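PDB 6OFT: probable zinc protease PqqL from Escherichia coli, which probably acts as a zinc-dependent endopeptidase of the M16 family, the chain here being the N-terminal half of the periplasmic protein. Local coordinates for residues E57-N62 and L129-E134; L50-F55 and A184-F189. One frame throughout, in Å; residues are numbered along the deposited sequence.

Contact 1. Residues E57-N62 and L129-E134; sequences EHMMFN and LEVDAE
M59 and V131 form the tight, apolar part of this contact. Two successive bends in the M59 chain, the second at chi3 -54°, bring its methyl to helix 128-144. CE of M59 rests on CG2 of V131 at 3.7 Å, the two side chains crossing at about a right angle. SD of M59 lies 3.8 Å from CG of E134, and the two chains run past each other in opposite directions. M59 and V131 are buried, with F126 on the methionine and L186 on the valine. E134, also buried, turns its carboxylate to two residues of 57-62. ND1 of H58 donates to OE1 of E134 at 2.9 Å, meeting the oxygen nearly along its C-O axis; the N-H...O angle is 143°. The ring and the carboxylate plane are 36° apart. OE2 of E134 takes a weak bond from ND2 of N62 at 3.2 Å. ND2 of N62 also donates to O of H58 at 2.9 Å, and lies above the plane of that carbonyl. N of F61 reaches that oxygen from the other face. The more solvent-exposed side is at N62 and E130, both partly exposed but close. CG of E130 lies 3.2 Å from O of N62. OD1 of N62 and OE1 of E130 are also 3.2 Å apart, but both are acceptors and make no bond. H58 and E134 are predicted zinc ligands and E57 the predicted proton acceptor. The contact thus fits the inverted HxxEH zinc site of M16 peptidases, with its more distant third ligand.

Contact 2. Residues L50-F55 and A184-F189; sequences LGVAHF and AQLRQF
L186 meets F55 in a CH-pi contact. CD1 of L186 sits 4.0 Å from the centroid of the F55 ring, 22° off the normal, over one face. The other methyl, CD2 of L186, reaches the root of the ring, 3.8 Å from CG of F55. The two side chains cross at about a right angle. CG of F55 is anti to the backbone N (chi1 -156°), which places the ring beside L186, and chi2 of -43° sets the turn of its face.

The remaining contacts are aliphatic and aromatic packing. CG1 of V52 lies 3.6 Å from CB of F189 and close to the first ring carbons, at an oblique angle to the ring. CG1 of V52 is also 4.0 Å from CD2 of L186, so it touches both L186 and F189. The far end of the F189 ring reaches A53, with CZ of F189 3.7 Å from CB of A53. N of A53 stands over one face, toward the rim. An alanine in place of F189 lacks the ring and would probably leave a gap beside A53 and CG1 of V52, with W193 losing its ring partner.

Polar bonds serve the helix start and not the crossing. G51 is the N-cap of helix 52-59, and O of G51 accepts from N of F55 at 3.0 Å. E45 bonds to the backbone N of both G51 and A53.

All five touching residues are buried. Around them, helix 128-144 packs on F55 through V131, E134 and I138, and on L186 through V131. W193 meets the F189 ring, and T91 of strand 87-91 touches A53.

Overall arrangement
Contacts 1 and 2 both use helix 52-59, and their centres are 11 Å apart. Both segments of contact 1 fall between the two segments of contact 2 in the sequence. They meet directly: CG1 of V131 is 3.7 Å from CD1 of L186, and CB of E134 is 3.8 Å from CE1 of F55. Helices 52-59, 128-144 and 183-193 therefore share one core. The predicted zinc ligands are split between the contacts, H54 in contact 2, H58 and E134 in contact 1. H54 points away from 184-189, and its ring meets that of H58 edge-to-face. Contact 2 thus packs the helix on the side away from H54, while contact 1 carries the polar site.

Contact 1. Residues E57-N62 and L129-E134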
loop_
_atom_site.group_PDB
_atom_site.type_symbol
_atom_site.label_atom_id
_atom_site.label_comp_id
_atom_site.label_asym_id
_atom_site.label_seq_id
_atom_site.Cartn_x
_atom_site.Cartn_y
_atom_site.Cartn_z
ATOM N N GLU A 57 8.121 -16.798 6.276
ATOM C CA GLU A 57 8.759 -16.111 5.148
ATOM C C GLU A 57 10.295 -16.224 5.207
ATOM O O GLU A 57 10.914 -16.614 4.227
ATOM C CB GLU A 57 8.302 -14.645 5.114
ATOM C CG GLU A 57 8.863 -13.830 3.957
ATOM C CD GLU A 57 9.569 -12.580 4.442
ATOM O OE1 GLU A 57 10.801 -12.488 4.273
ATOM O OE2 GLU A 57 8.893 -11.708 5.026
ATOM N N HIS A 58 10.883 -15.935 6.374
ATOM C CA HIS A 58 12.316 -16.073 6.633
ATOM C C HIS A 58 12.777 -17.539 6.480
ATOM O O HIS A 58 13.851 -17.796 5.933
ATOM C CB HIS A 58 12.640 -15.563 8.053
ATOM C CG HIS A 58 12.827 -14.081 8.121
ATOM N ND1 HIS A 58 14.062 -13.529 8.376
ATOM C CD2 HIS A 58 11.933 -13.080 7.940
ATOM C CE1 HIS A 58 13.886 -12.219 8.352
ATOM N NE2 HIS A 58 12.624 -11.900 8.091
ATOM N N MET A 59 11.942 -18.491 6.904
ATOM C CA MET A 59 12.277 -19.917 6.843
ATOM C C MET A 59 12.370 -20.475 5.419
ATOM O O MET A 59 12.910 -21.569 5.249
ATOM C CB MET A 59 11.320 -20.767 7.702
ATOM C CG MET A 59 11.486 -20.596 9.220
ATOM S SD MET A 59 13.174 -20.675 9.883
ATOM C CE MET A 59 13.742 -22.302 9.220
ATOM N N MET A 60 11.901 -19.726 4.394
ATOM C CA MET A 60 11.979 -20.191 3.000
ATOM C C MET A 60 13.420 -20.182 2.490
ATOM O O MET A 60 13.787 -20.976 1.619
ATOM C CB MET A 60 11.063 -19.361 2.072
ATOM C CG MET A 60 9.568 -19.550 2.338
ATOM S SD MET A 60 8.962 -21.258 2.358
ATOM C CE MET A 60 8.775 -21.488 4.108
ATOM N N PHE A 61 14.245 -19.327 3.085
ATOM C CA PHE A 61 15.652 -19.175 2.725
ATOM C C PHE A 61 16.565 -20.001 3.627
ATOM O O PHE A 61 17.785 -19.849 3.543
ATOM C CB PHE A 61 16.037 -17.678 2.763
ATOM C CG PHE A 61 15.152 -16.834 1.873
ATOM C CD1 PHE A 61 15.425 -16.706 0.514
ATOM C CD2 PHE A 61 14.032 -16.190 2.386
ATOM C CE1 PHE A 61 14.602 -15.932 -0.307
ATOM C CE2 PHE A 61 13.198 -15.441 1.557
ATOM C CZ PHE A 61 13.492 -15.313 0.217
ATOM N N ASN A 62 16.001 -20.890 4.467
ATOM C CA ASN A 62 16.831 -21.659 5.385
ATOM C C ASN A 62 16.625 -23.187 5.333
ATOM O O ASN A 62 17.017 -23.888 6.263
ATOM C CB ASN A 62 16.681 -21.117 6.821
ATOM C CG ASN A 62 17.292 -19.747 6.960
ATOM O OD1 ASN A 62 18.516 -19.588 7.058
ATOM N ND2 ASN A 62 16.457 -18.723 6.924
ATOM N N LEU A 129 17.591 -26.427 14.067
ATOM C CA LEU A 129 18.773 -25.574 14.129
ATOM C C LEU A 129 18.592 -24.278 13.349
ATOM O O LEU A 129 18.988 -23.227 13.851
ATOM C CB LEU A 129 20.035 -26.338 13.692
ATOM C CG LEU A 129 20.658 -27.289 14.737
ATOM C CD1 LEU A 129 21.560 -28.325 14.067
ATOM C CD2 LEU A 129 21.438 -26.529 15.802
ATOM N N GLU A 130 17.934 -24.343 12.171
ATOM C CA GLU A 130 17.651 -23.177 11.313
ATOM C C GLU A 130 16.614 -22.258 11.912
ATOM O O GLU A 130 16.766 -21.037 11.820
ATOM C CB GLU A 130 17.249 -23.596 9.879
ATOM C CG GLU A 130 18.381 -24.241 9.093
ATOM C CD GLU A 130 19.573 -23.377 8.725
ATOM O OE1 GLU A 130 19.481 -22.129 8.801
ATOM O OE2 GLU A 130 20.612 -23.962 8.349
ATOM N N VAL A 131 15.546 -22.835 12.497
ATOM C CA VAL A 131 14.481 -22.091 13.185
ATOM C C VAL A 131 15.128 -21.288 14.345
ATOM O O VAL A 131 14.941 -20.081 14.414
ATOM C CB VAL A 131 13.331 -23.031 13.662
ATOM C CG1 VAL A 131 12.373 -22.317 14.608
ATOM C CG2 VAL A 131 12.568 -23.620 12.470
ATOM N N ASP A 132 15.941 -21.956 15.191
ATOM C CA ASP A 132 16.664 -21.348 16.313
ATOM C C ASP A 132 17.554 -20.192 15.864
ATOM O O ASP A 132 17.586 -19.155 16.534
ATOM C CB ASP A 132 17.472 -22.403 17.083
ATOM C CG ASP A 132 16.630 -23.412 17.856
ATOM O OD1 ASP A 132 15.426 -23.135 18.093
ATOM O OD2 ASP A 132 17.175 -24.466 18.237
ATOM N N ALA A 133 18.212 -20.342 14.696
ATOM C CA ALA A 133 19.051 -19.296 14.123
ATOM C C ALA A 133 18.212 -18.096 13.719
ATOM O O ALA A 133 18.612 -16.970 14.003
ATOM C CB ALA A 133 19.825 -19.826 12.925
ATOM N N GLU A 134 17.018 -18.325 13.122
ATOM C CA GLU A 134 16.153 -17.230 12.695
ATOM C C GLU A 134 15.500 -16.453 13.848
ATOM O O GLU A 134 15.128 -15.298 13.637
ATOM C CB GLU A 134 15.092 -17.692 11.675
ATOM C CG GLU A 134 15.613 -17.817 10.259
ATOM C CD GLU A 134 16.315 -16.618 9.656
ATOM O OE1 GLU A 134 15.708 -15.523 9.597
ATOM O OE2 GLU A 134 17.476 -16.785 9.221
#

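Contact 2. Residues L50-F55 and A184-F189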
loop_
_atom_site.group_PDB
_atom_site.type_symbol
_atom_site.label_atom_id
_atom_site.label_comp_id
_atom_site.label_asym_id
_atom_site.label_seq_id
_atom_site.Cartn_x
_atom_site.Cartn_y
_atom_site.Cartn_z
ATOM N N LEU A 50 1.345 -14.812 16.683
ATOM C CA LEU A 50 1.739 -13.430 16.362
ATOM C C LEU A 50 3.193 -13.296 15.854
ATOM O O LEU A 50 4.149 -13.385 16.628
ATOM C CB LEU A 50 1.442 -12.474 17.528
ATOM C CG LEU A 50 0.008 -12.572 18.099
ATOM C CD1 LEU A 50 -0.167 -11.695 19.310
ATOM C CD2 LEU A 50 -1.050 -12.303 17.047
ATOM N N GLY A 51 3.309 -13.069 14.538
ATOM C CA GLY A 51 4.580 -12.935 13.820
ATOM C C GLY A 51 5.015 -14.200 13.098
ATOM O O GLY A 51 6.129 -14.267 12.566
ATOM N N VAL A 52 4.135 -15.211 13.071
ATOM C CA VAL A 52 4.398 -16.512 12.444
ATOM C C VAL A 52 4.383 -16.399 10.905
ATOM O O VAL A 52 5.222 -17.038 10.269
ATOM C CB VAL A 52 3.485 -17.638 13.015
ATOM C CG1 VAL A 52 3.454 -18.871 12.131
ATOM C CG2 VAL A 52 3.932 -18.016 14.425
ATOM N N ALA A 53 3.497 -15.568 10.311
ATOM C CA ALA A 53 3.506 -15.385 8.851
ATOM C C ALA A 53 4.883 -14.872 8.388
ATOM O O ALA A 53 5.422 -15.375 7.403
ATOM C CB ALA A 53 2.411 -14.417 8.415
ATOM N N HIS A 54 5.458 -13.910 9.144
ATOM C CA HIS A 54 6.760 -13.281 8.876
ATOM C C HIS A 54 7.906 -14.265 9.160
ATOM O O HIS A 54 8.889 -14.292 8.415
ATOM C CB HIS A 54 6.868 -11.958 9.664
ATOM C CG HIS A 54 8.203 -11.277 9.603
ATOM N ND1 HIS A 54 8.976 -11.112 10.737
ATOM C CD2 HIS A 54 8.850 -10.725 8.552
ATOM C CE1 HIS A 54 10.071 -10.484 10.341
ATOM N NE2 HIS A 54 10.047 -10.239 9.034
ATOM N N PHE A 55 7.780 -15.073 10.232
ATOM C CA PHE A 55 8.771 -16.095 10.597
ATOM C C PHE A 55 8.822 -17.167 9.480
ATOM O O PHE A 55 9.920 -17.506 9.028
ATOM C CB PHE A 55 8.461 -16.721 11.976
ATOM C CG PHE A 55 9.617 -17.350 12.740
ATOM C CD1 PHE A 55 10.558 -18.148 12.091
ATOM C CD2 PHE A 55 9.719 -17.206 14.120
ATOM C CE1 PHE A 55 11.618 -18.733 12.797
ATOM C CE2 PHE A 55 10.773 -17.801 14.831
ATOM C CZ PHE A 55 11.709 -18.569 14.169
ATOM N N ALA A 184 7.263 -27.259 14.546
ATOM C CA ALA A 184 6.003 -27.929 14.208
ATOM C C ALA A 184 4.869 -26.908 14.069
ATOM O O ALA A 184 4.043 -27.053 13.177
ATOM C CB ALA A 184 5.656 -28.986 15.251
ATOM N N GLN A 185 4.848 -25.862 14.923
ATOM C CA GLN A 185 3.850 -24.783 14.845
ATOM C C GLN A 185 4.041 -23.919 13.575
ATOM O O GLN A 185 3.060 -23.502 12.952
ATOM C CB GLN A 185 3.868 -23.919 16.107
ATOM C CG GLN A 185 3.213 -24.594 17.313
ATOM C CD GLN A 185 3.466 -23.880 18.627
ATOM O OE1 GLN A 185 4.533 -23.297 18.876
ATOM N NE2 GLN A 185 2.485 -23.931 19.514
ATOM N N LEU A 186 5.302 -23.666 13.189
ATOM C CA LEU A 186 5.622 -22.909 11.967
ATOM C C LEU A 186 5.176 -23.711 10.750
ATOM O O LEU A 186 4.598 -23.146 9.824
ATOM C CB LEU A 186 7.130 -22.628 11.870
ATOM C CG LEU A 186 7.726 -21.700 12.905
ATOM C CD1 LEU A 186 9.228 -21.697 12.783
ATOM C CD2 LEU A 186 7.182 -20.268 12.758
ATOM N N ARG A 187 5.412 -25.042 10.788
ATOM C CA ARG A 187 5.044 -26.011 9.754
ATOM C C ARG A 187 3.528 -26.047 9.614
ATOM O O ARG A 187 3.034 -26.123 8.500
ATOM C CB ARG A 187 5.559 -27.412 10.150
ATOM C CG ARG A 187 5.779 -28.384 8.994
ATOM C CD ARG A 187 6.219 -29.776 9.462
ATOM N NE ARG A 187 7.216 -29.725 10.541
ATOM C CZ ARG A 187 8.534 -29.744 10.361
ATOM N NH1 ARG A 187 9.043 -29.850 9.140
ATOM N NH2 ARG A 187 9.354 -29.675 11.404
ATOM N N GLN A 188 2.791 -26.002 10.744
ATOM C CA GLN A 188 1.326 -26.026 10.758
ATOM C C GLN A 188 0.732 -24.816 10.004
ATOM O O GLN A 188 -0.156 -25.006 9.169
ATOM C CB GLN A 188 0.827 -26.100 12.211
ATOM C CG GLN A 188 -0.678 -26.290 12.383
ATOM C CD GLN A 188 -1.088 -26.621 13.814
ATOM O OE1 GLN A 188 -2.164 -27.182 14.054
ATOM N NE2 GLN A 188 -0.252 -26.288 14.801
ATOM N N PHE A 189 1.232 -23.590 10.275
ATOM C CA PHE A 189 0.765 -22.372 9.588
ATOM C C PHE A 189 1.064 -22.495 8.091
ATOM O O PHE A 189 0.185 -22.263 7.269
ATOM C CB PHE A 189 1.453 -21.121 10.171
ATOM C CG PHE A 189 0.996 -19.799 9.595
ATOM C CD1 PHE A 189 0.014 -19.047 10.230
ATOM C CD2 PHE A 189 1.573 -19.289 8.432
ATOM C CE1 PHE A 189 -0.403 -17.818 9.702
ATOM C CE2 PHE A 189 1.157 -18.063 7.905
ATOM C CZ PHE A 189 0.176 -17.333 8.544
#